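Local coordinates for 5-formaminoimidazole-4-carboxamide-1-(Beta)-D-ribofuranosyl 5'-monophosphate synthetase (Thermococcus kodakarensis, PDB 2PBZ), which binds ATP and probably acts as an ATP-dependent carbon-nitrogen ligase in purine (IMP) biosynthesis, at residues G110-V114 against F260-G264; A105-I111 against A233-M238; V169-H174 against L186-R192. All blocks are in the same frame, centred on the assembly; numbering follows the deposited sequence.

In the fold
Contacts 1 and 3 reach the same antiparallel sheet, whose strand order is 211-216, 183-194, 170-178, 249-255, 261-266: contact 3 pairs the second and third strands, while contact 1 adds the linker 110-114 to the outer edge of strand 261-266. Their centres lie 14 Å apart and they touch, Ile-263 CD1 standing 3.8 Å from Tyr-170 CD2; both residues line the ATP pocket. Contact 2 shares Gly-110 and Ile-111 with contact 1, 11 Å away centre to centre, and packs helix 99-109 on helix 224-241; Leu-106 CD2 meets Ala-262 CB at 3.9 Å. From contact 3 it is separated by about 9 Å between nearest atoms, and the side chain of Ile-111 is about 14 Å from the bound ATP.

Contact 1 (G110-V114 against F260-G264); sequences GIPRV and FKAIG
Residues 110-114 leave helix 99-109 through Gly-110, whose positive phi (78°) ends the helix in a Schellman motif, and run extended past the edge of strand 261-266. The touching parts diverge by 70° end to end, so a single beta bridge forms, Arg-113 with Ala-262 (CA-CA 4.1 Å). Two bonds carry it, and both backbone polar groups of Ala-262 are satisfied: its N donates to Pro-112 O over a short 2.5 Å (165°), and its O accepts from Val-114 N at 2.9 Å (158°). Arg-113 CA adds a CA-H...O contact to Ala-262 O at 3.3 Å. The linker thus borders the outermost strand of the antiparallel sheet in the ATP-grasp-clan part of the chain. That strand also bonds to its neighbour 249-255, Lys-261 with Ala-255 and both Ile-263 and Gly-264 with His-253, a classic beta bulge. The Arg-113 side chain (chi1 p, chi2 t) folds back so that NH1 donates to Ile-111 O at 2.8 Å, while NH2 makes a long, weak ion pair with Glu-107. Two apolar contacts accompany the bridge: Ile-111 CG2 sits 3.8 Å from Ala-262 CB, and Val-114 CG1 3.4 Å from Ile-263 CG2. Ile-263 also touches ATP.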
loop_
_atom_site.group_PDB
_atom_site.type_symbol
_atom_site.label_atom_id
_atom_site.label_comp_id
_atom_site.label_asym_id
_atom_site.label_seq_id
_atom_site.Cartn_x
_atom_site.Cartn_y
_atom_site.Cartn_z
ATOM N N GLY A 110 -10.848 29.197 -3.693
ATOM C CA GLY A 110 -11.277 29.262 -2.305
ATOM C C GLY A 110 -10.679 28.170 -1.439
ATOM O O GLY A 110 -11.134 27.939 -0.324
ATOM N N ILE A 111 -9.649 27.507 -1.947
ATOM C CA ILE A 111 -8.997 26.430 -1.215
ATOM C C ILE A 111 -8.034 26.980 -0.162
ATOM O O ILE A 111 -7.213 27.853 -0.447
ATOM C CB ILE A 111 -8.239 25.500 -2.191
ATOM C CG1 ILE A 111 -9.221 24.978 -3.244
ATOM C CG2 ILE A 111 -7.608 24.324 -1.437
ATOM C CD1 ILE A 111 -8.568 24.240 -4.382
ATOM N N PRO A 112 -8.138 26.476 1.077
ATOM C CA PRO A 112 -7.265 26.930 2.162
ATOM C C PRO A 112 -5.826 26.562 1.861
ATOM O O PRO A 112 -5.550 25.430 1.491
ATOM C CB PRO A 112 -7.795 26.171 3.382
ATOM C CG PRO A 112 -9.255 25.910 3.027
ATOM C CD PRO A 112 -9.139 25.512 1.571
ATOM N N ARG A 113 -4.901 27.506 2.008
ATOM C CA ARG A 113 -3.511 27.181 1.753
ATOM C C ARG A 113 -2.652 27.400 3.000
ATOM O O ARG A 113 -3.059 28.088 3.933
ATOM C CB ARG A 113 -2.991 28.002 0.565
ATOM C CG ARG A 113 -2.544 29.418 0.872
ATOM C CD ARG A 113 -2.368 30.227 -0.435
ATOM N NE ARG A 113 -3.428 31.225 -0.605
ATOM C CZ ARG A 113 -4.732 30.940 -0.627
ATOM N NH1 ARG A 113 -5.141 29.677 -0.495
ATOM N NH2 ARG A 113 -5.633 31.917 -0.755
ATOM N N VAL A 114 -1.483 26.776 3.045
ATOM C CA VAL A 114 -0.612 26.977 4.191
ATOM C C VAL A 114 -0.227 28.442 4.156
ATOM O O VAL A 114 0.026 28.993 3.084
ATOM C CB VAL A 114 0.664 26.143 4.104
ATOM C CG1 VAL A 114 0.309 24.682 4.212
ATOM C CG2 VAL A 114 1.382 26.421 2.792
ATOM N N PHE A 260 -7.094 20.365 6.660
ATOM C CA PHE A 260 -6.659 20.681 5.280
ATOM C C PHE A 260 -6.149 22.082 4.926
ATOM O O PHE A 260 -6.877 23.074 5.002
ATOM C CB PHE A 260 -7.778 20.354 4.272
ATOM C CG PHE A 260 -7.922 18.889 3.974
ATOM C CD1 PHE A 260 -9.183 18.309 3.838
ATOM C CD2 PHE A 260 -6.795 18.076 3.848
ATOM C CE1 PHE A 260 -9.316 16.947 3.585
ATOM C CE2 PHE A 260 -6.917 16.704 3.592
ATOM C CZ PHE A 260 -8.182 16.141 3.462
ATOM N N LYS A 261 -4.896 22.129 4.491
ATOM C CA LYS A 261 -4.240 23.356 4.059
ATOM C C LYS A 261 -3.547 22.933 2.763
ATOM O O LYS A 261 -2.807 21.946 2.753
ATOM C CB LYS A 261 -3.165 23.791 5.056
ATOM C CG LYS A 261 -3.575 23.773 6.526
ATOM C CD LYS A 261 -4.348 25.014 6.924
ATOM C CE LYS A 261 -4.586 25.027 8.419
ATOM N NZ LYS A 261 -5.352 26.237 8.830
ATOM N N ALA A 262 -3.784 23.649 1.671
ATOM C CA ALA A 262 -3.145 23.308 0.403
ATOM C C ALA A 262 -1.689 23.781 0.400
ATOM O O ALA A 262 -1.375 24.878 0.877
ATOM C CB ALA A 262 -3.909 23.931 -0.757
ATOM N N ILE A 263 -0.802 22.942 -0.120
ATOM C CA ILE A 263 0.610 23.281 -0.180
ATOM C C ILE A 263 1.056 23.363 -1.631
ATOM O O ILE A 263 2.111 23.912 -1.927
ATOM C CB ILE A 263 1.493 22.232 0.542
ATOM C CG1 ILE A 263 1.265 20.845 -0.063
ATOM C CG2 ILE A 263 1.198 22.236 2.025
ATOM C CD1 ILE A 263 2.362 19.842 0.274
ATOM N N GLY A 264 0.249 22.809 -2.529
ATOM C CA GLY A 264 0.583 22.845 -3.938
ATOM C C GLY A 264 -0.378 22.119 -4.857
ATOM O O GLY A 264 -1.450 21.689 -4.442
#

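Contact 2 (A105-I111 against A233-M238); sequences ALEGAGI and AFVRTM
Two helices meet obliquely where the C-terminal turn of helix 99-109 passes over the C-terminal half of helix 224-241. The axes of 105-109 and 233-238 approach to 8.6 Å and cross at 111°, a close approach permitted by the small residues Ala-105, Gly-108 and Ala-109 on the facing side of the first helix. This is plain packing away from the annotated sites, joining the DUF1246 family region to a helix of the ATP-grasp-clan region. Ala-109 CA comes within 5.0 Å of Phe-234 CA; the Ala-105 and Met-238 CA atoms are 6.9 Å apart. The bump of Ala-109 CB enters the hollow between Ala-233, Phe-234 and Thr-237, 4.1 Å from Ala-233 CB and 3.8 Å from Phe-234 CA. Thr-237 projects where Gly-108 has no side chain, but its chi1 (112°) lies off a rotamer well and its methyl position is less sure. Ala-233 CB closes against Ala-109 O at 3.4 Å. Phe-234, chi1 t (-171°), swings its ring back along the first helix, so that CE1 is 3.9 Å from Ala-105 CB and CD1 4.3 Å from Ile-111 CD1. Selenomethionine Met-238, with all three chi angles m, lays SE 3.8 Å from Ala-105 CB; Phe-92 from a loop adjoins both Phe-234 and Met-238. Past Gly-110 the Schellman turn, with Ile-111 N bonded to Leu-106 O at 3.0 Å, brings Ile-111 (chi1 m, chi2 t) back toward the second helix. Both helices rest on the sheet: Leu-106 and Ile-111 touch Ala-262 and Phe-234 packs on Ile-265 of strand 261-266, while Phe-234 meets Phe-250 and Leu-252, and Ile-111 meets Phe-254, of strand 249-255.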
loop_
_atom_site.group_PDB
_atom_site.type_symbol
_atom_site.label_atom_id
_atom_site.label_comp_id
_atom_site.label_asym_id
_atom_site.label_seq_id
_atom_site.Cartn_x
_atom_site.Cartn_y
_atom_site.Cartn_z
ATOM N N ALA A 105 -4.492 30.487 -8.482
ATOM C CA ALA A 105 -5.497 29.444 -8.687
ATOM C C ALA A 105 -6.131 28.959 -7.383
ATOM O O ALA A 105 -7.355 28.884 -7.276
ATOM C CB ALA A 105 -4.871 28.257 -9.428
ATOM N N LEU A 106 -5.298 28.613 -6.403
ATOM C CA LEU A 106 -5.795 28.131 -5.121
ATOM C C LEU A 106 -6.678 29.186 -4.434
ATOM O O LEU A 106 -7.716 28.858 -3.848
ATOM C CB LEU A 106 -4.615 27.717 -4.225
ATOM C CG LEU A 106 -3.920 26.391 -4.590
ATOM C CD1 LEU A 106 -2.639 26.258 -3.815
ATOM C CD2 LEU A 106 -4.840 25.206 -4.296
ATOM N N GLU A 107 -6.276 30.451 -4.522
ATOM C CA GLU A 107 -7.068 31.517 -3.925
ATOM C C GLU A 107 -8.369 31.614 -4.717
ATOM O O GLU A 107 -9.454 31.657 -4.143
ATOM C CB GLU A 107 -6.306 32.844 -3.979
ATOM C CG GLU A 107 -4.895 32.737 -3.420
ATOM C CD GLU A 107 -4.223 34.089 -3.237
ATOM O OE1 GLU A 107 -4.125 34.848 -4.235
ATOM O OE2 GLU A 107 -3.796 34.390 -2.098
ATOM N N GLY A 108 -8.243 31.611 -6.044
ATOM C CA GLY A 108 -9.402 31.702 -6.909
ATOM C C GLY A 108 -10.409 30.594 -6.698
ATOM O O GLY A 108 -11.588 30.767 -6.995
ATOM N N ALA A 109 -9.957 29.448 -6.195
ATOM C CA ALA A 109 -10.867 28.324 -5.961
ATOM C C ALA A 109 -11.382 28.304 -4.526
ATOM O O ALA A 109 -12.244 27.493 -4.186
ATOM C CB ALA A 109 -10.178 26.997 -6.286
ATOM N N GLY A 110 -10.848 29.197 -3.693
ATOM C CA GLY A 110 -11.277 29.262 -2.305
ATOM C C GLY A 110 -10.679 28.170 -1.439
ATOM O O GLY A 110 -11.134 27.939 -0.324
ATOM N N ILE A 111 -9.649 27.507 -1.947
ATOM C CA ILE A 111 -8.997 26.430 -1.215
ATOM C C ILE A 111 -8.034 26.980 -0.162
ATOM O O ILE A 111 -7.213 27.853 -0.447
ATOM C CB ILE A 111 -8.239 25.500 -2.191
ATOM C CG1 ILE A 111 -9.221 24.978 -3.244
ATOM C CG2 ILE A 111 -7.608 24.324 -1.437
ATOM C CD1 ILE A 111 -8.568 24.240 -4.382
ATOM N N ALA A 233 -14.295 23.194 -7.440
ATOM C CA ALA A 233 -14.011 24.614 -7.441
ATOM C C ALA A 233 -12.768 24.902 -8.254
ATOM O O ALA A 233 -12.704 25.889 -8.977
ATOM C CB ALA A 233 -13.830 25.109 -6.022
ATOM N N PHE A 234 -11.773 24.030 -8.142
ATOM C CA PHE A 234 -10.527 24.226 -8.874
ATOM C C PHE A 234 -10.786 24.218 -10.381
ATOM O O PHE A 234 -10.246 25.038 -11.116
ATOM C CB PHE A 234 -9.529 23.126 -8.520
ATOM C CG PHE A 234 -8.159 23.362 -9.066
ATOM C CD1 PHE A 234 -7.332 24.341 -8.516
ATOM C CD2 PHE A 234 -7.702 22.634 -10.165
ATOM C CE1 PHE A 234 -6.060 24.598 -9.061
ATOM C CE2 PHE A 234 -6.440 22.882 -10.714
ATOM C CZ PHE A 234 -5.619 23.867 -10.161
ATOM N N VAL A 235 -11.599 23.266 -10.826
ATOM C CA VAL A 235 -11.930 23.149 -12.223
ATOM C C VAL A 235 -12.612 24.416 -12.713
ATOM O O VAL A 235 -12.252 24.946 -13.764
ATOM C CB VAL A 235 -12.848 21.949 -12.467
ATOM C CG1 VAL A 235 -13.292 21.915 -13.919
ATOM C CG2 VAL A 235 -12.113 20.679 -12.111
ATOM N N ARG A 236 -13.579 24.909 -11.942
ATOM C CA ARG A 236 -14.314 26.116 -12.312
ATOM C C ARG A 236 -13.403 27.296 -12.552
ATOM O O ARG A 236 -13.423 27.877 -13.626
ATOM C CB ARG A 236 -15.338 26.497 -11.234
ATOM C CG ARG A 236 -16.199 25.348 -10.719
ATOM C CD ARG A 236 -16.947 24.624 -11.836
ATOM N NE ARG A 236 -18.204 25.273 -12.199
ATOM C CZ ARG A 236 -18.959 24.911 -13.233
ATOM N NH1 ARG A 236 -18.580 23.905 -14.005
ATOM N NH2 ARG A 236 -20.087 25.552 -13.504
ATOM N N THR A 237 -12.586 27.649 -11.568
ATOM C CA THR A 237 -11.709 28.799 -11.739
ATOM C C THR A 237 -10.631 28.619 -12.794
ATOM O O THR A 237 -10.170 29.597 -13.387
ATOM C CB THR A 237 -11.017 29.230 -10.416
ATOM O OG1 THR A 237 -9.611 28.975 -10.512
ATOM C CG2 THR A 237 -11.604 28.505 -9.221
HETATM N N MSE A 238 -10.217 27.383 -13.034
HETATM C CA MSE A 238 -9.201 27.137 -14.039
HETATM C C MSE A 238 -9.813 27.284 -15.412
HETATM O O MSE A 238 -9.129 27.622 -16.372
HETATM C CB MSE A 238 -8.588 25.745 -13.872
HETATM C CG MSE A 238 -7.602 25.664 -12.716
HETATM SE SE MSE A 238 -6.222 27.039 -12.767
HETATM C CE MSE A 238 -5.535 26.775 -14.555
#

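Contact 3 (V169-H174 against L186-R192); sequences VYLYVH and LLGVDER. With ATP (adenosine-5'-triphosphate), chain D.
Strands 170-174 and 186-192 run antiparallel at 151°, with axes 4.6 Å apart. Already within strand 183-194, Leu-186 places CD1 3.4 Å from Val-173 CG1. Leu-187 N donates to His-174 O at 3.0 Å. Gly-188 sits at phi/psi 169/165, where a CB would be jammed against Leu-187 O, calling for glycine; its O accepts from His-174 N at 2.9 Å. Val-189 then faces Val-173 as a non-hydrogen-bonded pair (CA-CA 4.6 Å), its CG1 4.0 Å from Leu-171 CD2. Asp-190 and Tyr-172 form the hydrogen-bonded pair: Asp-190 N to Tyr-172 O is 2.9 Å, Tyr-172 N to Asp-190 O 3.0 Å. This beta hairpin supplies the second and third strands of the antiparallel sheet in the ATP-grasp-clan region, and Tyr-172 reaches the nucleotide, its OH donating to ATP O1A at 3.3 Å. Glu-191 CB points away, but OE2 returns to 3.5 Å from Val-169 CG2; OE1 makes a salt bridge to Arg-215 of the second subunit. Arg-192 stacks its guanidinium on Tyr-172 (centres 3.6 Å apart, planes at 20°), a cation-pi contact, with salt bridges from its NE to Asp-190 OD2 (2.9 Å) and NH2 to Asp-270. Water links Arg-192 N (2.7 Å) to Tyr-170 O (2.9 Å).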
loop_
_atom_site.group_PDB
_atom_site.type_symbol
_atom_site.label_atom_id
_atom_site.label_comp_id
_atom_site.label_asym_id
_atom_site.label_seq_id
_atom_site.Cartn_x
_atom_site.Cartn_y
_atom_site.Cartn_z
ATOM N N VAL A 169 0.652 13.829 8.293
ATOM C CA VAL A 169 0.317 13.233 7.018
ATOM C C VAL A 169 0.054 14.178 5.848
ATOM O O VAL A 169 -0.822 15.064 5.879
ATOM C CB VAL A 169 -0.887 12.266 7.147
ATOM C CG1 VAL A 169 -2.137 13.016 7.504
ATOM C CG2 VAL A 169 -1.065 11.507 5.842
ATOM N N TYR A 170 0.838 13.961 4.799
ATOM C CA TYR A 170 0.732 14.732 3.581
ATOM C C TYR A 170 0.059 13.864 2.537
ATOM O O TYR A 170 0.537 12.785 2.184
ATOM C CB TYR A 170 2.116 15.212 3.144
ATOM C CG TYR A 170 2.509 16.424 3.946
ATOM C CD1 TYR A 170 2.794 16.315 5.308
ATOM C CD2 TYR A 170 2.454 17.702 3.386
ATOM C CE1 TYR A 170 3.000 17.447 6.095
ATOM C CE2 TYR A 170 2.655 18.838 4.167
ATOM C CZ TYR A 170 2.921 18.707 5.519
ATOM O OH TYR A 170 3.070 19.830 6.298
ATOM N N LEU A 171 -1.081 14.360 2.072
ATOM C CA LEU A 171 -1.907 13.661 1.112
ATOM C C LEU A 171 -1.916 14.296 -0.257
ATOM O O LEU A 171 -2.033 15.506 -0.403
ATOM C CB LEU A 171 -3.325 13.591 1.667
ATOM C CG LEU A 171 -3.366 12.955 3.060
ATOM C CD1 LEU A 171 -4.710 13.270 3.718
ATOM C CD2 LEU A 171 -3.133 11.445 2.954
ATOM N N TYR A 172 -1.809 13.451 -1.265
ATOM C CA TYR A 172 -1.788 13.912 -2.635
ATOM C C TYR A 172 -3.006 13.345 -3.356
ATOM O O TYR A 172 -3.050 12.171 -3.714
ATOM C CB TYR A 172 -0.463 13.490 -3.283
ATOM C CG TYR A 172 0.724 14.018 -2.516
ATOM C CD1 TYR A 172 1.061 13.486 -1.272
ATOM C CD2 TYR A 172 1.438 15.126 -2.968
ATOM C CE1 TYR A 172 2.071 14.055 -0.486
ATOM C CE2 TYR A 172 2.459 15.702 -2.190
ATOM C CZ TYR A 172 2.766 15.166 -0.946
ATOM O OH TYR A 172 3.732 15.754 -0.154
ATOM N N VAL A 173 -4.003 14.200 -3.552
ATOM C CA VAL A 173 -5.241 13.791 -4.188
ATOM C C VAL A 173 -5.178 13.895 -5.694
ATOM O O VAL A 173 -4.849 14.932 -6.244
ATOM C CB VAL A 173 -6.418 14.634 -3.672
ATOM C CG1 VAL A 173 -7.747 13.972 -4.061
ATOM C CG2 VAL A 173 -6.307 14.789 -2.161
ATOM N N HIS A 174 -5.518 12.810 -6.357
ATOM C CA HIS A 174 -5.485 12.752 -7.805
ATOM C C HIS A 174 -6.880 12.908 -8.413
ATOM O O HIS A 174 -7.832 12.241 -7.993
ATOM C CB HIS A 174 -4.864 11.417 -8.224
ATOM C CG HIS A 174 -3.545 11.147 -7.569
ATOM N ND1 HIS A 174 -2.394 11.826 -7.910
ATOM C CD2 HIS A 174 -3.208 10.326 -6.546
ATOM C CE1 HIS A 174 -1.407 11.438 -7.122
ATOM N NE2 HIS A 174 -1.874 10.530 -6.284
ATOM N N LEU A 186 -12.461 11.634 -8.771
ATOM C CA LEU A 186 -11.498 11.589 -7.663
ATOM C C LEU A 186 -11.009 10.142 -7.753
ATOM O O LEU A 186 -11.706 9.218 -7.340
ATOM C CB LEU A 186 -12.224 11.858 -6.332
ATOM C CG LEU A 186 -11.570 11.920 -4.939
ATOM C CD1 LEU A 186 -10.087 11.698 -5.031
ATOM C CD2 LEU A 186 -11.887 13.260 -4.287
ATOM N N LEU A 187 -9.814 9.956 -8.304
ATOM C CA LEU A 187 -9.283 8.623 -8.529
ATOM C C LEU A 187 -8.236 8.035 -7.598
ATOM O O LEU A 187 -7.810 6.914 -7.786
ATOM C CB LEU A 187 -8.788 8.533 -9.976
ATOM C CG LEU A 187 -9.924 8.779 -10.978
ATOM C CD1 LEU A 187 -9.383 8.815 -12.369
ATOM C CD2 LEU A 187 -10.969 7.690 -10.861
ATOM N N GLY A 188 -7.819 8.769 -6.590
ATOM C CA GLY A 188 -6.847 8.199 -5.688
ATOM C C GLY A 188 -6.238 9.186 -4.731
ATOM O O GLY A 188 -6.359 10.399 -4.894
ATOM N N VAL A 189 -5.602 8.646 -3.706
ATOM C CA VAL A 189 -4.918 9.461 -2.724
ATOM C C VAL A 189 -3.588 8.777 -2.469
ATOM O O VAL A 189 -3.512 7.617 -2.081
ATOM C CB VAL A 189 -5.681 9.591 -1.392
ATOM C CG1 VAL A 189 -4.916 10.535 -0.478
ATOM C CG2 VAL A 189 -7.094 10.103 -1.638
ATOM N N ASP A 190 -2.542 9.546 -2.689
ATOM C CA ASP A 190 -1.194 9.094 -2.555
ATOM C C ASP A 190 -0.544 9.649 -1.299
ATOM O O ASP A 190 -0.997 10.623 -0.720
ATOM C CB ASP A 190 -0.436 9.554 -3.804
ATOM C CG ASP A 190 1.027 9.256 -3.738
ATOM O OD1 ASP A 190 1.376 8.050 -3.742
ATOM O OD2 ASP A 190 1.826 10.225 -3.672
ATOM N N GLU A 191 0.530 8.992 -0.889
ATOM C CA GLU A 191 1.333 9.389 0.257
ATOM C C GLU A 191 2.779 9.187 -0.200
ATOM O O GLU A 191 3.123 8.101 -0.658
ATOM C CB GLU A 191 1.012 8.490 1.443
ATOM C CG GLU A 191 1.883 8.720 2.651
ATOM C CD GLU A 191 1.271 8.132 3.913
ATOM O OE1 GLU A 191 0.972 6.909 3.926
ATOM O OE2 GLU A 191 1.096 8.915 4.880
ATOM N N ARG A 192 3.608 10.224 -0.104
ATOM C CA ARG A 192 5.000 10.136 -0.544
ATOM C C ARG A 192 5.924 9.347 0.389
ATOM O O ARG A 192 5.746 9.332 1.618
ATOM C CB ARG A 192 5.611 11.541 -0.711
ATOM C CG ARG A 192 4.791 12.547 -1.500
ATOM C CD ARG A 192 5.028 12.475 -2.994
ATOM N NE ARG A 192 3.778 12.311 -3.724
ATOM C CZ ARG A 192 3.313 13.166 -4.625
ATOM N NH1 ARG A 192 3.995 14.268 -4.916
ATOM N NH2 ARG A 192 2.171 12.902 -5.237
HETATM P PG ATP D . 8.995 20.253 -6.110
HETATM O O1G ATP D . 8.284 21.599 -6.184
HETATM O O2G ATP D . 10.553 20.453 -6.639
HETATM O O3G ATP D . 8.232 19.153 -7.058
HETATM P PB ATP D . 7.467 19.509 -4.004
HETATM O O1B ATP D . 6.743 20.802 -4.032
HETATM O O2B ATP D . 6.688 18.408 -4.910
HETATM O O3B ATP D . 8.994 19.717 -4.561
HETATM P PA ATP D . 6.287 18.649 -1.604
HETATM O O1A ATP D . 5.411 17.638 -2.240
HETATM O O2A ATP D . 5.471 20.007 -1.341
HETATM O O3A ATP D . 7.651 18.968 -2.491
HETATM O "O5'" ATP D . 6.932 18.085 -0.240
HETATM C "C5'" ATP D . 5.959 17.647 0.658
HETATM C "C4'" ATP D . 6.762 17.116 1.839
HETATM O "O4'" ATP D . 7.590 18.159 2.453
HETATM C "C3'" ATP D . 5.871 16.509 2.922
HETATM O "O3'" ATP D . 6.186 15.148 3.068
HETATM C "C2'" ATP D . 6.143 17.288 4.189
HETATM O "O2'" ATP D . 6.679 16.415 5.202
HETATM C "C1'" ATP D . 7.129 18.407 3.804
HETATM N N9 ATP D . 6.401 19.692 3.909
HETATM C C8 ATP D . 5.862 20.442 2.883
HETATM N N7 ATP D . 5.298 21.508 3.345
HETATM C C5 ATP D . 5.422 21.522 4.699
HETATM C C6 ATP D . 5.027 22.415 5.744
HETATM N N6 ATP D . 4.326 23.583 5.429
HETATM N N1 ATP D . 5.340 22.090 7.047
HETATM C C2 ATP D . 6.016 20.967 7.362
HETATM N N3 ATP D . 6.407 20.114 6.402
HETATM C C4 ATP D . 6.142 20.357 5.083
HETATM O O HOH W 1 3.225 11.757 2.128
#